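Local structure of Swi5-dependent recombination DNA repair protein 1 (Schizosaccharomyces pombe, 3VIQ) at residues A[105-108]-A[109-112]. The protein takes part in DNA recombination repair and meiotic chromosome segregation, interacting with Swi5 and the recombinase Rhp51. Sequence-based numbering, arbitrary orientation.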
ATOM      1  N   GLY A 105       1.384  14.254  -3.894  1.00 56.76           N
ATOM      2  CA  GLY A 105       1.005  12.841  -4.122  1.00 54.87           C
ATOM      3  C   GLY A 105       0.811  11.963  -2.881  1.00 54.04           C
ATOM      4  O   GLY A 105       1.160  10.794  -2.931  1.00 52.61           O
ATOM      5  N   VAL A 106       0.249  12.509  -1.788  1.00 52.96           N
ATOM      6  CA  VAL A 106       0.086  11.748  -0.541  1.00 55.06           C
ATOM      7  C   VAL A 106      -1.310  11.133  -0.491  1.00 57.39           C
ATOM      8  O   VAL A 106      -2.283  11.854  -0.374  1.00 56.72           O
ATOM      9  CB  VAL A 106       0.292  12.617   0.732  1.00 55.51           C
ATOM     10  CG1 VAL A 106       0.177  11.775   2.010  1.00 52.49           C
ATOM     11  CG2 VAL A 106       1.622  13.364   0.682  1.00 54.63           C
ATOM     12  N   PRO A 107      -1.413   9.796  -0.578  1.00 59.02           N
ATOM     13  CA  PRO A 107      -2.741   9.179  -0.500  1.00 59.69           C
ATOM     14  C   PRO A 107      -3.441   9.590   0.773  1.00 62.61           C
ATOM     15  O   PRO A 107      -2.795   9.647   1.832  1.00 61.20           O
ATOM     16  CB  PRO A 107      -2.440   7.674  -0.454  1.00 57.91           C
ATOM     17  CG  PRO A 107      -1.086   7.545  -1.109  1.00 59.54           C
ATOM     18  CD  PRO A 107      -0.340   8.787  -0.651  1.00 58.48           C
ATOM     19  N   VAL A 108      -4.744   9.861   0.684  1.00 64.39           N
ATOM     20  CA  VAL A 108      -5.492  10.378   1.832  1.00 68.94           C
ATOM     21  C   VAL A 108      -5.358   9.445   3.034  1.00 70.67           C
ATOM     22  O   VAL A 108      -5.243   9.899   4.171  1.00 74.96           O
ATOM     23  CB  VAL A 108      -7.008  10.642   1.511  1.00 68.70           C
ATOM     24  CG1 VAL A 108      -7.771   9.332   1.278  1.00 68.05           C
ATOM     25  CG2 VAL A 108      -7.657  11.461   2.641  1.00 70.14           C
ATOM     26  N   HIS A 109      -5.322   8.149   2.755  1.00 72.83           N
ATOM     27  CA  HIS A 109      -5.273   7.107   3.786  1.00 74.88           C
ATOM     28  C   HIS A 109      -3.918   6.981   4.491  1.00 73.06           C
ATOM     29  O   HIS A 109      -3.847   6.424   5.578  1.00 75.61           O
ATOM     30  CB  HIS A 109      -5.715   5.745   3.204  1.00 78.56           C
ATOM     31  CG  HIS A 109      -5.322   5.529   1.766  1.00 83.84           C
ATOM     32  ND1 HIS A 109      -5.986   6.130   0.711  1.00 86.90           N
ATOM     33  CD2 HIS A 109      -4.346   4.769   1.210  1.00 84.67           C
ATOM     34  CE1 HIS A 109      -5.431   5.753  -0.427  1.00 87.14           C
ATOM     35  NE2 HIS A 109      -4.436   4.924  -0.152  1.00 86.43           N
ATOM     36  N   LEU A 110      -2.850   7.487   3.881  1.00 71.59           N
ATOM     37  CA  LEU A 110      -1.510   7.432   4.481  1.00 68.56           C
ATOM     38  C   LEU A 110      -1.335   8.521   5.558  1.00 68.49           C
ATOM     39  O   LEU A 110      -0.892   8.262   6.690  1.00 65.77           O
ATOM     40  CB  LEU A 110      -0.458   7.604   3.377  1.00 68.47           C
ATOM     41  CG  LEU A 110       1.013   7.396   3.727  1.00 67.07           C
ATOM     42  CD1 LEU A 110       1.234   5.999   4.259  1.00 68.70           C
ATOM     43  CD2 LEU A 110       1.854   7.627   2.507  1.00 67.57           C
ATOM     44  N   MET A 111      -1.708   9.738   5.177  1.00 68.47           N
ATOM     45  CA  MET A 111      -1.401  10.953   5.910  1.00 67.58           C
ATOM     46  C   MET A 111      -2.516  11.940   5.532  1.00 66.74           C
ATOM     47  O   MET A 111      -2.733  12.184   4.346  1.00 64.69           O
ATOM     48  CB  MET A 111      -0.051  11.470   5.416  1.00 67.61           C
ATOM     49  CG  MET A 111       0.805  12.225   6.388  1.00 68.79           C
ATOM     50  SD  MET A 111       2.287  12.826   5.523  1.00 67.73           S
ATOM     51  CE  MET A 111       2.814  14.033   6.694  1.00 65.16           C
ATOM     52  N   SER A 112      -3.235  12.467   6.519  1.00 65.00           N
ATOM     53  CA  SER A 112      -4.278  13.453   6.257  1.00 67.09           C
ATOM     54  C   SER A 112      -4.365  14.477   7.357  1.00 68.26           C
ATOM     55  O   SER A 112      -4.075  14.171   8.519  1.00 67.68           O
ATOM     56  CB  SER A 112      -5.650  12.790   6.113  1.00 65.80           C
ATOM     57  OG  SER A 112      -5.776  12.262   4.822  1.00 68.07           O
TER
HETATM   58  O   HOH W   1      -3.158  12.898   2.070  1.00 53.83           O
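Val106 and Met111 close the buried side of a tight loop, CG1 of the valine pressing on CB of the methionine at 3.4 Å, nearer than carbons usually pack. A chi1 of -177° swings CG1 away from the valine N and across to the methionine, while the unbranched methionine chain runs on, extended, into the interior. Between them the backbone makes a type I beta turn with Val108 and His109 at its corners: Leu110 N donates to Pro107 O at 3.0 Å, from well above the carbonyl plane. Proline suits the first position because its ring fixes phi near -56° and offers apolar carbons to both sides, CD lying beside Leu110 CD2 at 4.0 Å. The hydroxyl of Ser112 makes a second tight spot: OG donates to Val108 O at 2.5 Å, in the carbonyl plane and on a lone pair, with OG anti to the serine's own carbonyl carbon (chi1 -80°), and Val108 CG2 crowds against it at 3.0 Å. With an alanine in place of Ser112, Val108 O would probably lose this donor and the end of the turn be freer to shift.

The corner formed by Val108 and His109 is looser and exposed. Here the polar His109 ring folds back over the proline, whose CB sits above one ring face, 3.6 Å from the centroid, in a CH-pi contact. The beta-branch of Val108 serves two neighbours, sending CG1 to the ring edge and CG2 to the serine hydroxyl.

Within this C-terminal domain of Sfr1 the loop links helix 97-103, closed by a Schellman motif at Gly105, to strand 113-114, and Ser112 pairs through its backbone with Lys121. Met111 packs on Ala52 and Gln53 of helix 38-68 and on Ile53 of the Swi5 chain, whose Ile56 meets Val106 and Leu110, placing this turn at the Swi5-Sfr1 interface.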